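BSU-2 beta-lactamase (Bacillus subtilis, PDB 6W5E) probably hydrolyses beta-lactam antibiotics as a class D beta-lactamase of the penicillin-binding-protein transpeptidase family. Local coordinates at residues A[66-71]-A[171-176]; A[71-76]-A[222-227]; A[150-155]-A[167-172]. All blocks are in the same frame, centred on the assembly; numbering follows the deposited sequence. Where two conformers were deposited one is given.

Contact 1 (A[66-71]-A[171-176])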
ATOM      1  N   LYS A  66      11.478 -15.963   4.936  1.00 14.75           N
ATOM      2  CA  LYS A  66      10.625 -16.335   6.063  1.00 16.19           C
ATOM      3  C   LYS A  66       9.647 -15.221   6.402  1.00 15.65           C
ATOM      4  O   LYS A  66       8.434 -15.448   6.497  1.00 16.31           O
ATOM      5  CB  LYS A  66      11.472 -16.668   7.289  1.00 18.40           C
ATOM      6  CG  LYS A  66      10.625 -17.027   8.503  1.00 20.46           C
ATOM      7  CD  LYS A  66      11.488 -17.394   9.703  1.00 26.31           C
ATOM      8  CE  LYS A  66      11.655 -18.900   9.818  1.00 24.92           C
ATOM      9  NZ  LYS A  66      12.568 -19.269  10.932  1.00 27.84           N
ATOM     10  N   ARG A  67      10.158 -14.003   6.581  1.00 13.94           N
ATOM     11  CA  ARG A  67       9.283 -12.892   6.925  1.00 16.09           C
ATOM     12  C   ARG A  67       8.347 -12.542   5.775  1.00 13.06           C
ATOM     13  O   ARG A  67       7.201 -12.136   6.009  1.00 14.64           O
ATOM     14  CB  ARG A  67      10.103 -11.681   7.376  1.00 16.41           C
ATOM     15  CG  ARG A  67       9.236 -10.606   7.990  1.00 16.76           C
ATOM     16  CD  ARG A  67      10.022  -9.487   8.629  1.00 18.92           C
ATOM     17  NE  ARG A  67       9.114  -8.420   9.024  1.00 18.30           N
ATOM     18  CZ  ARG A  67       8.742  -8.165  10.275  1.00 16.58           C
ATOM     19  NH1 ARG A  67       9.208  -8.891  11.282  1.00 18.92           N
ATOM     20  NH2 ARG A  67       7.895  -7.180  10.509  1.00 16.46           N
ATOM     21  N   ALA A  68       8.803 -12.715   4.533  1.00 14.19           N
ATOM     22  CA  ALA A  68       7.960 -12.433   3.379  1.00 14.15           C
ATOM     23  C   ALA A  68       6.710 -13.298   3.366  1.00 13.13           C
ATOM     24  O   ALA A  68       5.688 -12.890   2.801  1.00 13.61           O
ATOM     25  CB  ALA A  68       8.753 -12.617   2.085  1.00 13.81           C
ATOM     26  N   ASN A  69       6.759 -14.465   4.001  1.00 13.06           N
ATOM     27  CA  ASN A  69       5.634 -15.387   4.021  1.00 15.73           C
ATOM     28  C   ASN A  69       4.781 -15.277   5.278  1.00 13.11           C
ATOM     29  O   ASN A  69       3.801 -16.010   5.404  1.00 16.43           O
ATOM     30  CB  ASN A  69       6.132 -16.824   3.839  1.00 17.38           C
ATOM     31  CG  ASN A  69       6.345 -17.172   2.385  1.00 21.97           C
ATOM     32  OD1 ASN A  69       5.453 -16.977   1.557  1.00 23.66           O
ATOM     33  ND2 ASN A  69       7.542 -17.640   2.053  1.00 24.52           N
ATOM     34  N   GLN A  70       5.115 -14.378   6.204  1.00 13.43           N
ATOM     35  CA  GLN A  70       4.363 -14.244   7.446  1.00 13.65           C
ATOM     36  C   GLN A  70       3.243 -13.229   7.262  1.00 13.22           C
ATOM     37  O   GLN A  70       3.502 -12.056   6.954  1.00 14.17           O
ATOM     38  CB  GLN A  70       5.270 -13.805   8.589  1.00 14.98           C
ATOM     39  CG  GLN A  70       6.290 -14.841   8.978  1.00 23.78           C
ATOM     40  CD  GLN A  70       5.665 -16.111   9.536  1.00 27.05           C
ATOM     41  OE1 GLN A  70       4.631 -16.073  10.214  1.00 24.77           O
ATOM     42  NE2 GLN A  70       6.298 -17.245   9.262  1.00 31.58           N
ATOM     43  N   ARG A  71       2.005 -13.670   7.474  1.00 13.14           N
ATOM     44  CA  ARG A  71       0.871 -12.762   7.384  1.00 12.68           C
ATOM     45  C   ARG A  71       0.899 -11.775   8.538  1.00 14.59           C
ATOM     46  O   ARG A  71       1.123 -12.152   9.691  1.00 16.40           O
ATOM     47  CB  ARG A  71      -0.440 -13.540   7.391  1.00 13.52           C
ATOM     48  CG  ARG A  71      -0.710 -14.261   6.098  1.00 14.53           C
ATOM     49  CD  ARG A  71      -2.095 -14.846   6.097  1.00 16.14           C
ATOM     50  NE  ARG A  71      -2.472 -15.249   4.749  1.00 14.82           N
ATOM     51  CZ  ARG A  71      -3.438 -16.116   4.476  1.00 17.23           C
ATOM     52  NH1 ARG A  71      -4.132 -16.689   5.462  1.00 16.06           N
ATOM     53  NH2 ARG A  71      -3.708 -16.409   3.215  1.00 17.20           N
ATOM     54  N   SER A 171       0.342 -11.560   3.968  1.00 11.20           N
ATOM     55  CA  SER A 171       1.799 -11.628   3.972  1.00 10.60           C
ATOM     56  C   SER A 171       2.370 -10.617   2.987  1.00 11.41           C
ATOM     57  O   SER A 171       1.684 -10.182   2.054  1.00 11.72           O
ATOM     58  CB  SER A 171       2.276 -13.029   3.602  1.00 12.19           C
ATOM     59  OG  SER A 171       2.163 -13.239   2.208  1.00 12.74           O
ATOM     60  N   PRO A 172       3.634 -10.223   3.168  1.00 11.16           N
ATOM     61  CA  PRO A 172       4.265  -9.350   2.169  1.00 12.70           C
ATOM     62  C   PRO A 172       4.215  -9.912   0.754  1.00 12.22           C
ATOM     63  O   PRO A 172       3.965  -9.155  -0.194  1.00 12.00           O
ATOM     64  CB  PRO A 172       5.684  -9.178   2.718  1.00 12.65           C
ATOM     65  CG  PRO A 172       5.488  -9.236   4.206  1.00 11.85           C
ATOM     66  CD  PRO A 172       4.428 -10.300   4.409  1.00 12.24           C
ATOM     67  N   LEU A 173       4.392 -11.227   0.586  1.00 12.56           N
ATOM     68  CA  LEU A 173       4.289 -11.810  -0.750  1.00 13.52           C
ATOM     69  C   LEU A 173       2.864 -11.720  -1.290  1.00 12.42           C
ATOM     70  O   LEU A 173       2.667 -11.480  -2.487  1.00 13.38           O
ATOM     71  CB  LEU A 173       4.795 -13.253  -0.747  1.00 14.71           C
ATOM     72  CG  LEU A 173       6.315 -13.357  -0.896  1.00 18.71           C
ATOM     73  CD1 LEU A 173       6.829 -14.749  -0.538  1.00 21.60           C
ATOM     74  CD2 LEU A 173       6.740 -12.950  -2.307  1.00 19.32           C
ATOM     75  N   GLU A 174       1.856 -11.896  -0.425  1.00 12.30           N
ATOM     76  CA  GLU A 174       0.470 -11.743  -0.867  1.00 13.31           C
ATOM     77  C   GLU A 174       0.170 -10.299  -1.258  1.00 12.94           C
ATOM     78  O   GLU A 174      -0.586 -10.050  -2.210  1.00 12.62           O
ATOM     79  CB  GLU A 174      -0.494 -12.228   0.221  1.00 13.04           C
ATOM     80  CG  GLU A 174      -0.543 -13.746   0.369  1.00 13.71           C
ATOM     81  CD  GLU A 174      -1.361 -14.217   1.558  1.00 17.56           C
ATOM     82  OE1 GLU A 174      -1.321 -13.568   2.627  1.00 13.23           O
ATOM     83  OE2 GLU A 174      -2.055 -15.250   1.416  1.00 25.59           O
ATOM     84  N   GLN A 175       0.746  -9.336  -0.534  1.00 12.39           N
ATOM     85  CA  GLN A 175       0.631  -7.938  -0.938  1.00 12.81           C
ATOM     86  C   GLN A 175       1.244  -7.721  -2.316  1.00 11.99           C
ATOM     87  O   GLN A 175       0.663  -7.016  -3.152  1.00 12.05           O
ATOM     88  CB  GLN A 175       1.304  -7.037   0.092  1.00 13.88           C
ATOM     89  CG  GLN A 175       0.515  -6.859   1.384  1.00 15.56           C
ATOM     90  CD  GLN A 175      -0.018  -5.443   1.564  1.00 14.40           C
ATOM     91  OE1 GLN A 175      -0.405  -4.788   0.605  1.00 16.33           O
ATOM     92  NE2 GLN A 175      -0.040  -4.974   2.800  1.00 15.95           N
ATOM     93  N   GLU A 176       2.417  -8.318  -2.572  1.00 12.62           N
ATOM     94  CA  GLU A 176       3.043  -8.183  -3.887  0.70 13.33           C
ATOM     95  C   GLU A 176       2.124  -8.702  -4.982  1.00 13.04           C
ATOM     96  O   GLU A 176       1.997  -8.081  -6.042  1.00 13.25           O
ATOM     97  CB  GLU A 176       4.384  -8.920  -3.943  0.70 15.21           C
ATOM     98  CG  GLU A 176       5.186  -8.647  -5.238  0.70 13.22           C
ATOM     99  CD  GLU A 176       4.652  -9.370  -6.501  0.70 18.13           C
ATOM    100  OE1 GLU A 176       4.025 -10.442  -6.369  0.70 22.70           O
ATOM    101  OE2 GLU A 176       4.853  -8.871  -7.635  0.70 18.44           O
TER
HETATM  102  O   HOH W   1       2.832 -15.785   1.643  1.00 18.98           O

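Contact 2 (A[71-76]-A[222-227])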
ATOM      1  N   ARG A  71       2.005 -13.670   7.474  1.00 13.14           N
ATOM      2  CA  ARG A  71       0.871 -12.762   7.384  1.00 12.68           C
ATOM      3  C   ARG A  71       0.899 -11.775   8.538  1.00 14.59           C
ATOM      4  O   ARG A  71       1.123 -12.152   9.691  1.00 16.40           O
ATOM      5  CB  ARG A  71      -0.440 -13.540   7.391  1.00 13.52           C
ATOM      6  CG  ARG A  71      -0.710 -14.261   6.098  1.00 14.53           C
ATOM      7  CD  ARG A  71      -2.095 -14.846   6.097  1.00 16.14           C
ATOM      8  NE  ARG A  71      -2.472 -15.249   4.749  1.00 14.82           N
ATOM      9  CZ  ARG A  71      -3.438 -16.116   4.476  1.00 17.23           C
ATOM     10  NH1 ARG A  71      -4.132 -16.689   5.462  1.00 16.06           N
ATOM     11  NH2 ARG A  71      -3.708 -16.409   3.215  1.00 17.20           N
ATOM     12  N   GLN A  72       0.676 -10.502   8.223  1.00 13.39           N
ATOM     13  CA  GLN A  72       0.726  -9.437   9.211  1.00 13.76           C
ATOM     14  C   GLN A  72      -0.431  -8.483   8.953  1.00 12.21           C
ATOM     15  O   GLN A  72      -0.995  -8.447   7.858  1.00 12.56           O
ATOM     16  CB  GLN A  72       2.080  -8.720   9.156  1.00 14.05           C
ATOM     17  CG  GLN A  72       3.240  -9.637   9.534  1.00 17.42           C
ATOM     18  CD  GLN A  72       4.575  -9.041   9.202  1.00 19.17           C
ATOM     19  OE1 GLN A  72       4.984  -8.048   9.803  1.00 18.74           O
ATOM     20  NE2 GLN A  72       5.274  -9.642   8.238  1.00 19.07           N
ATOM     21  N   THR A  73      -0.787  -7.701   9.966  1.00 12.02           N
ATOM     22  CA  THR A  73      -1.900  -6.782   9.789  1.00 13.02           C
ATOM     23  C   THR A  73      -1.493  -5.678   8.809  1.00 12.08           C
ATOM     24  O   THR A  73      -0.362  -5.189   8.854  1.00 12.52           O
ATOM     25  CB  THR A  73      -2.349  -6.215  11.143  1.00 12.20           C
ATOM     26  OG1 THR A  73      -1.265  -5.531  11.777  1.00 13.02           O
ATOM     27  CG2 THR A  73      -2.841  -7.351  12.067  1.00 14.12           C
ATOM     28  N   PRO A  74      -2.372  -5.304   7.873  1.00 11.48           N
ATOM     29  CA  PRO A  74      -1.940  -4.420   6.777  1.00 10.83           C
ATOM     30  C   PRO A  74      -1.841  -2.951   7.151  1.00 11.05           C
ATOM     31  O   PRO A  74      -1.151  -2.199   6.445  1.00 11.48           O
ATOM     32  CB  PRO A  74      -3.017  -4.639   5.701  1.00 12.16           C
ATOM     33  CG  PRO A  74      -4.234  -5.021   6.487  1.00 11.84           C
ATOM     34  CD  PRO A  74      -3.718  -5.856   7.638  1.00 12.45           C
ATOM     35  N   GLN A  75      -2.510  -2.516   8.212  1.00 11.04           N
ATOM     36  CA  GLN A  75      -2.519  -1.098   8.589  1.00 11.19           C
ATOM     37  C   GLN A  75      -3.018  -0.298   7.383  1.00 11.63           C
ATOM     38  O   GLN A  75      -3.828  -0.788   6.586  1.00 11.32           O
ATOM     39  CB  GLN A  75      -1.156  -0.688   9.127  1.00 12.12           C
ATOM     40  CG  GLN A  75      -0.604  -1.594  10.229  1.00 12.33           C
ATOM     41  CD  GLN A  75      -1.579  -1.815  11.372  1.00 12.63           C
ATOM     42  OE1 GLN A  75      -1.906  -2.949  11.717  1.00 14.17           O
ATOM     43  NE2 GLN A  75      -2.060  -0.727  11.955  1.00 15.03           N
ATOM     44  N   SER A  76      -2.504   0.911   7.183  1.00 11.65           N
ATOM     45  CA  SER A  76      -3.086   1.774   6.165  1.00 12.04           C
ATOM     46  C   SER A  76      -2.721   1.380   4.738  1.00 10.01           C
ATOM     47  O   SER A  76      -3.204   2.030   3.806  1.00 11.34           O
ATOM     48  CB  SER A  76      -2.719   3.230   6.427  1.00 13.67           C
ATOM     49  OG  SER A  76      -3.409   3.703   7.573  1.00 19.14           O
ATOM     50  N   MET A 222       4.343   1.908  17.076  1.00 19.30           N
ATOM     51  CA  MET A 222       5.293   2.106  15.982  1.00 17.30           C
ATOM     52  C   MET A 222       6.106   0.847  15.690  1.00 16.77           C
ATOM     53  O   MET A 222       7.253   0.923  15.246  1.00 17.27           O
ATOM     54  CB  MET A 222       6.204   3.319  16.217  1.00 20.70           C
ATOM     55  CG  MET A 222       5.470   4.578  16.639  1.00 22.97           C
ATOM     56  SD  MET A 222       4.434   5.198  15.308  1.00 27.01           S
ATOM     57  CE  MET A 222       5.670   5.704  14.120  1.00 25.70           C
ATOM     58  N   GLY A 223       5.520  -0.319  15.930  1.00 15.44           N
ATOM     59  CA  GLY A 223       6.253  -1.566  15.889  1.00 14.97           C
ATOM     60  C   GLY A 223       6.083  -2.385  14.637  1.00 13.02           C
ATOM     61  O   GLY A 223       6.705  -3.446  14.516  1.00 13.95           O
ATOM     62  N   LEU A 224       5.237  -1.942  13.711  1.00 11.86           N
ATOM     63  CA  LEU A 224       5.006  -2.638  12.456  1.00 12.35           C
ATOM     64  C   LEU A 224       4.881  -1.574  11.381  1.00 10.98           C
ATOM     65  O   LEU A 224       4.167  -0.585  11.568  1.00 12.29           O
ATOM     66  CB  LEU A 224       3.700  -3.434  12.532  1.00 13.79           C
ATOM     67  CG  LEU A 224       3.211  -4.082  11.243  1.00 15.43           C
ATOM     68  CD1 LEU A 224       4.228  -5.080  10.724  1.00 18.03           C
ATOM     69  CD2 LEU A 224       1.870  -4.752  11.501  1.00 17.23           C
ATOM     70  N   GLY A 225       5.575  -1.766  10.272  1.00 10.86           N
ATOM     71  CA  GLY A 225       5.631  -0.750   9.235  1.00 12.20           C
ATOM     72  C   GLY A 225       5.650  -1.367   7.853  1.00 10.18           C
ATOM     73  O   GLY A 225       6.230  -2.436   7.633  1.00 11.81           O
ATOM     74  N   TRP A 226       5.019  -0.664   6.913  1.00 10.36           N
ATOM     75  CA  TRP A 226       4.941  -1.103   5.531  1.00 10.33           C
ATOM     76  C   TRP A 226       5.191   0.077   4.600  1.00  9.26           C
ATOM     77  O   TRP A 226       4.828   1.215   4.904  1.00 10.24           O
ATOM     78  CB  TRP A 226       3.525  -1.539   5.178  1.00 11.48           C
ATOM     79  CG  TRP A 226       2.919  -2.740   5.836  1.00 11.37           C
ATOM     80  CD1 TRP A 226       2.183  -2.765   6.988  1.00 12.43           C
ATOM     81  CD2 TRP A 226       2.873  -4.072   5.301  1.00 10.58           C
ATOM     82  NE1 TRP A 226       1.717  -4.040   7.225  1.00 12.14           N
ATOM     83  CE2 TRP A 226       2.128  -4.862   6.204  1.00 12.07           C
ATOM     84  CE3 TRP A 226       3.402  -4.676   4.152  1.00 11.37           C
ATOM     85  CZ2 TRP A 226       1.890  -6.218   5.990  1.00 13.66           C
ATOM     86  CZ3 TRP A 226       3.167  -6.025   3.938  1.00 13.05           C
ATOM     87  CH2 TRP A 226       2.427  -6.783   4.858  1.00 13.06           C
ATOM     88  N   PHE A 227       5.749  -0.218   3.424  1.00  9.77           N
ATOM     89  CA  PHE A 227       5.682   0.690   2.283  1.00 10.14           C
ATOM     90  C   PHE A 227       5.547  -0.182   1.044  1.00  9.85           C
ATOM     91  O   PHE A 227       6.414  -1.018   0.772  1.00 11.04           O
ATOM     92  CB  PHE A 227       6.903   1.613   2.194  1.00 11.32           C
ATOM     93  CG  PHE A 227       6.808   2.648   1.097  1.00  9.61           C
ATOM     94  CD1 PHE A 227       5.792   3.606   1.102  1.00 11.90           C
ATOM     95  CD2 PHE A 227       7.728   2.664   0.060  1.00 11.02           C
ATOM     96  CE1 PHE A 227       5.708   4.556   0.096  1.00 12.94           C
ATOM     97  CE2 PHE A 227       7.646   3.618  -0.946  1.00 12.28           C
ATOM     98  CZ  PHE A 227       6.640   4.561  -0.927  1.00 12.69           C
TER

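Contact 3 (A[150-155]-A[167-172])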
ATOM      1  N   TYR A 150      -7.327 -11.465  -0.649  1.00 15.11           N
ATOM      2  CA  TYR A 150      -6.593 -10.540   0.209  1.00 12.59           C
ATOM      3  C   TYR A 150      -6.299 -11.186   1.562  1.00 12.86           C
ATOM      4  O   TYR A 150      -7.048 -11.032   2.526  1.00 14.79           O
ATOM      5  CB  TYR A 150      -7.341  -9.216   0.339  1.00 14.69           C
ATOM      6  CG  TYR A 150      -6.439  -8.115   0.837  1.00 13.26           C
ATOM      7  CD1 TYR A 150      -6.289  -7.882   2.198  1.00 13.48           C
ATOM      8  CD2 TYR A 150      -5.715  -7.329  -0.048  1.00 13.88           C
ATOM      9  CE1 TYR A 150      -5.459  -6.886   2.666  1.00 14.54           C
ATOM     10  CE2 TYR A 150      -4.868  -6.333   0.415  1.00 14.44           C
ATOM     11  CZ  TYR A 150      -4.747  -6.119   1.773  1.00 14.89           C
ATOM     12  OH  TYR A 150      -3.928  -5.123   2.246  1.00 13.90           O
ATOM     13  N   GLY A 151      -5.174 -11.895   1.640  1.00 12.54           N
ATOM     14  CA  GLY A 151      -4.717 -12.443   2.913  1.00 13.62           C
ATOM     15  C   GLY A 151      -5.699 -13.433   3.510  1.00 13.49           C
ATOM     16  O   GLY A 151      -6.329 -14.228   2.804  1.00 15.31           O
ATOM     17  N   ASN A 152      -5.846 -13.386   4.835  1.00 13.45           N
ATOM     18  CA  ASN A 152      -6.789 -14.285   5.492  1.00 13.00           C
ATOM     19  C   ASN A 152      -8.237 -13.833   5.344  1.00 15.31           C
ATOM     20  O   ASN A 152      -9.136 -14.544   5.804  1.00 16.26           O
ATOM     21  CB  ASN A 152      -6.424 -14.508   6.970  1.00 14.64           C
ATOM     22  CG  ASN A 152      -6.731 -13.304   7.866  1.00 13.89           C
ATOM     23  OD1 ASN A 152      -7.075 -12.216   7.400  1.00 13.67           O
ATOM     24  ND2 ASN A 152      -6.601 -13.504   9.172  1.00 14.89           N
ATOM     25  N   GLU A 153      -8.481 -12.668   4.733  1.00 14.44           N
ATOM     26  CA  GLU A 153      -9.824 -12.165   4.446  1.00 15.03           C
ATOM     27  C   GLU A 153     -10.695 -12.022   5.694  1.00 14.59           C
ATOM     28  O   GLU A 153     -11.922 -11.970   5.590  1.00 17.84           O
ATOM     29  CB  GLU A 153     -10.526 -13.001   3.362  1.00 17.19           C
ATOM     30  CG  GLU A 153      -9.648 -13.265   2.141  1.00 15.08           C
ATOM     31  CD  GLU A 153     -10.319 -14.144   1.106  1.00 18.06           C
ATOM     32  OE1 GLU A 153     -11.556 -14.321   1.189  1.00 21.61           O
ATOM     33  OE2 GLU A 153      -9.613 -14.650   0.206  1.00 20.50           O
ATOM     34  N   ASP A 154     -10.091 -11.930   6.877  1.00 15.15           N
ATOM     35  CA  ASP A 154     -10.836 -11.967   8.133  1.00 16.65           C
ATOM     36  C   ASP A 154     -11.190 -10.540   8.552  1.00 12.65           C
ATOM     37  O   ASP A 154     -10.319  -9.778   8.983  1.00 14.37           O
ATOM     38  CB  ASP A 154     -10.002 -12.670   9.203  1.00 16.76           C
ATOM     39  CG  ASP A 154     -10.790 -12.948  10.465  1.00 18.05           C
ATOM     40  OD1 ASP A 154     -11.824 -12.279  10.688  1.00 18.44           O
ATOM     41  OD2 ASP A 154     -10.356 -13.820  11.246  1.00 21.87           O
ATOM     42  N   ILE A 155     -12.475 -10.191   8.456  1.00 13.16           N
ATOM     43  CA  ILE A 155     -12.953  -8.863   8.824  1.00 13.54           C
ATOM     44  C   ILE A 155     -13.734  -8.875  10.139  1.00 16.02           C
ATOM     45  O   ILE A 155     -14.437  -7.916  10.452  1.00 14.55           O
ATOM     46  CB  ILE A 155     -13.723  -8.171   7.681  1.00 15.25           C
ATOM     47  CG1 ILE A 155     -15.022  -8.906   7.334  1.00 17.43           C
ATOM     48  CG2 ILE A 155     -12.850  -8.078   6.438  1.00 15.88           C
ATOM     49  CD1 ILE A 155     -15.952  -8.127   6.374  1.00 19.07           C
ATOM     50  N   SER A 167      -8.063  -8.195  12.951  1.00 13.64           N
ATOM     51  CA  SER A 167      -8.295  -9.556  12.477  1.00 13.57           C
ATOM     52  C   SER A 167      -7.682  -9.838  11.114  1.00 12.69           C
ATOM     53  O   SER A 167      -7.265 -10.973  10.853  1.00 14.85           O
ATOM     54  CB  SER A 167      -9.799  -9.845  12.453  1.00 14.27           C
ATOM     55  OG  SER A 167     -10.472  -8.968  11.557  1.00 13.83           O
ATOM     56  N   LEU A 168      -7.633  -8.850  10.231  1.00 12.40           N
ATOM     57  CA  LEU A 168      -7.166  -9.097   8.873  1.00 10.97           C
ATOM     58  C   LEU A 168      -5.641  -9.146   8.834  1.00 12.32           C
ATOM     59  O   LEU A 168      -4.966  -8.293   9.418  1.00 12.25           O
ATOM     60  CB  LEU A 168      -7.663  -7.991   7.947  1.00 11.88           C
ATOM     61  CG  LEU A 168      -7.232  -8.069   6.481  1.00 12.51           C
ATOM     62  CD1 LEU A 168      -7.750  -9.326   5.811  1.00 14.70           C
ATOM     63  CD2 LEU A 168      -7.698  -6.829   5.749  1.00 12.70           C
ATOM     64  N   THR A 169      -5.101 -10.162   8.161  1.00 11.89           N
ATOM     65  CA  THR A 169      -3.665 -10.279   7.963  1.00 11.49           C
ATOM     66  C   THR A 169      -3.375 -10.651   6.515  1.00 12.95           C
ATOM     67  O   THR A 169      -4.203 -11.259   5.833  1.00 13.37           O
ATOM     68  CB  THR A 169      -3.052 -11.332   8.895  1.00 14.07           C
ATOM     69  OG1 THR A 169      -3.543 -12.623   8.525  1.00 14.21           O
ATOM     70  CG2 THR A 169      -3.403 -11.044  10.354  1.00 14.17           C
ATOM     71  N   ILE A 170      -2.184 -10.283   6.058  1.00 11.94           N
ATOM     72  CA  ILE A 170      -1.754 -10.567   4.694  1.00 12.49           C
ATOM     73  C   ILE A 170      -0.232 -10.612   4.698  1.00 11.12           C
ATOM     74  O   ILE A 170       0.418  -9.821   5.390  1.00 12.09           O
ATOM     75  CB  ILE A 170      -2.314  -9.513   3.707  1.00 11.41           C
ATOM     76  CG1 ILE A 170      -1.974  -9.885   2.259  1.00 13.09           C
ATOM     77  CG2 ILE A 170      -1.835  -8.106   4.081  1.00 13.77           C
ATOM     78  CD1 ILE A 170      -2.609  -8.987   1.230  1.00 12.07           C
ATOM     79  N   SER A 171       0.342 -11.560   3.968  1.00 11.20           N
ATOM     80  CA  SER A 171       1.799 -11.628   3.972  1.00 10.60           C
ATOM     81  C   SER A 171       2.370 -10.617   2.987  1.00 11.41           C
ATOM     82  O   SER A 171       1.684 -10.182   2.054  1.00 11.72           O
ATOM     83  CB  SER A 171       2.276 -13.029   3.602  1.00 12.19           C
ATOM     84  OG  SER A 171       2.163 -13.239   2.208  1.00 12.74           O
ATOM     85  N   PRO A 172       3.634 -10.223   3.168  1.00 11.16           N
ATOM     86  CA  PRO A 172       4.265  -9.350   2.169  1.00 12.70           C
ATOM     87  C   PRO A 172       4.215  -9.912   0.754  1.00 12.22           C
ATOM     88  O   PRO A 172       3.965  -9.155  -0.194  1.00 12.00           O
ATOM     89  CB  PRO A 172       5.684  -9.178   2.718  1.00 12.65           C
ATOM     90  CG  PRO A 172       5.488  -9.236   4.206  1.00 11.85           C
ATOM     91  CD  PRO A 172       4.428 -10.300   4.409  1.00 12.24           C
TER

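Contact 1 (A[66-71]-A[171-176])
Arg71 grips the carboxylate of Glu174 side-on in a two-bond salt bridge, next to a capping box at the N terminus of helix 172-184. NE of Arg71 donates to OE1 of Glu174 at 2.9 Å. NH2 of Arg71 donates to OE2 of Glu174 at 2.7 Å, in a nearly straight bond of 170°. Each oxygen uses its syn lone pair, and the guanidinium and carboxylate planes are only 20° apart. Arg71 CG lies against Ser171 N, and from there the chain runs extended to NE.

The capping box links Ser171 and Glu174 in both directions. OE1 of Glu174 offers its anti lone pair to the backbone N of Ser171, at 2.9 Å. In return Ser171 OG, set between its own backbone N and carbonyl carbon (chi1 77°), accepts from Glu174 N. OE1 thus has two donors, Arg71 NE and Ser171 N. With the third bond, NH2 to OE2, this should restrain the carboxylate's rotation. The positive guanidinium would stabilise its charge.

A backbone bond adds a second tie: Leu173 N donates to Ala68 O at 3.1 Å, joining the end of helix 65-68 to the first turn of helix 172-184. Pro172 CD lies between the carbonyl oxygens of Gln70 and Ala68, 3.2 Å from Gln70 O. Outside the two segments, Pro172 packs on Thr49 and Ile51 of strand 48-54. Leu173 CD1 meets Ala68 CB at 3.9 Å and also rests against the Asn69 amide. One water bridges the segments, donating to Asn69 OD1 and lying 2.7 Å from Ser171 OG.

Contact 2 (A[71-76]-A[222-227])
The Trp226 indole meets the loop 71-76 mainly with its pyrrole edge. NE1 of Trp226 donates to Thr73 O at 2.9 Å, and that oxygen lies near the ring plane. The bond is somewhat bent, at 153°. Gln75 CG also lies near the plane at this rim, beside CD1. Two other groups come to the ring obliquely: Pro74 O, 3.4 Å from CD1 of Trp226, and Gln72 CB, 4.0 Å from CZ2 of Trp226. From helix 172-184, Gln175 NE2 lies over one face of the indole by CZ3, and Pro172 meets the six-membered rim.

Leu224 is the second bridge. Its CG stands anti to its own backbone N (chi1 172°), and its two methyls part to meet different residues. CD1 touches Gln72 OE1 at 3.2 Å. CD2 touches Thr73 OG1, also at 3.2 Å. The Gln72 amide is anchored through NE2 on Asn243 and on Gln70 O. Thr73 OG1 donates to Gln75 OE1 at 2.7 Å, in the plane of that amide.

The loop thus hangs on strand 225-233, where Trp226 pairs with Gly216 of the Lys-Thr-Gly strand, and leads straight into Ser76, which bonds to the carboxylated lysine at position 79. This is the Ser-X-X-Lys active-site motif of class D beta-lactamases.

Contact 3 (A[150-155]-A[167-172])
Ser167 begins the contact by donating from OG to Asp154 O at 2.7 Å, coming from above that carbonyl plane. The same OG also bonds to Gly157 N. Ser167 O takes ND2 of Asn152 at 3.1 Å, in a bond of 169° that lies in the amide plane.

The Leu168 methyls meet the turn: CD1 lies 3.4 Å from Asn152 OD1, while CD2 touches CE1 of Tyr150 at 3.8 Å.

Thr169 pairs with Asn152 through its backbone twice. Its N donates to Asn152 OD1 at 2.9 Å, and its O accepts from Asn152 N at the same length. Asn152 OD1 accepts from opposite faces of its plane, Thr169 N on one and Asp154 N on the other; the latter bond makes an Asx turn. CG of Asn152 is held between its own backbone N and carbonyl carbon (chi1 74°). Thr169 O also lies close to CA of Gly151, at 3.2 Å, in a CH···O contact. Gly151 and Asn152 are the central pair of a type II' turn.

Ile170 ends the run. Its CD1 sits over the centre of the Tyr150 ring, 3.5 Å from the centroid, in a CH-pi contact, and its CG1 packs on Gly151 CA. The Tyr150 ring also meets Phe78 edge-to-face.

Tyr150-Gly151-Asn152 is the Tyr-Gly-Asn motif of class D enzymes. The Asn152 amide makes three hydrogen bonds and its backbone N a fourth, which should hold the amide in one orientation and bind the two ends of this loop together.

How the contacts relate
From the N terminus, the chain passes from helix 65-68 into the loop up to Ser76; residues 66-76 supply the first segments of contacts 1 and 2. Contact 1 closes a loop of about a hundred residues, onto the start of helix 172-184. Contact 2 closes a longer one, onto strand 225-233. The two cross, and their first segments meet at Arg71, which contact 2 leaves untouched. Contact 3 is a short closure, both of whose segments fall within the span of contact 2. Its second segment runs into Ser171 and Pro172 of contact 1. Gln72 O probably bonds to Ile170 N, joining contacts 2 and 3. Together they tie the active-site loop to the main sheet and the helical region.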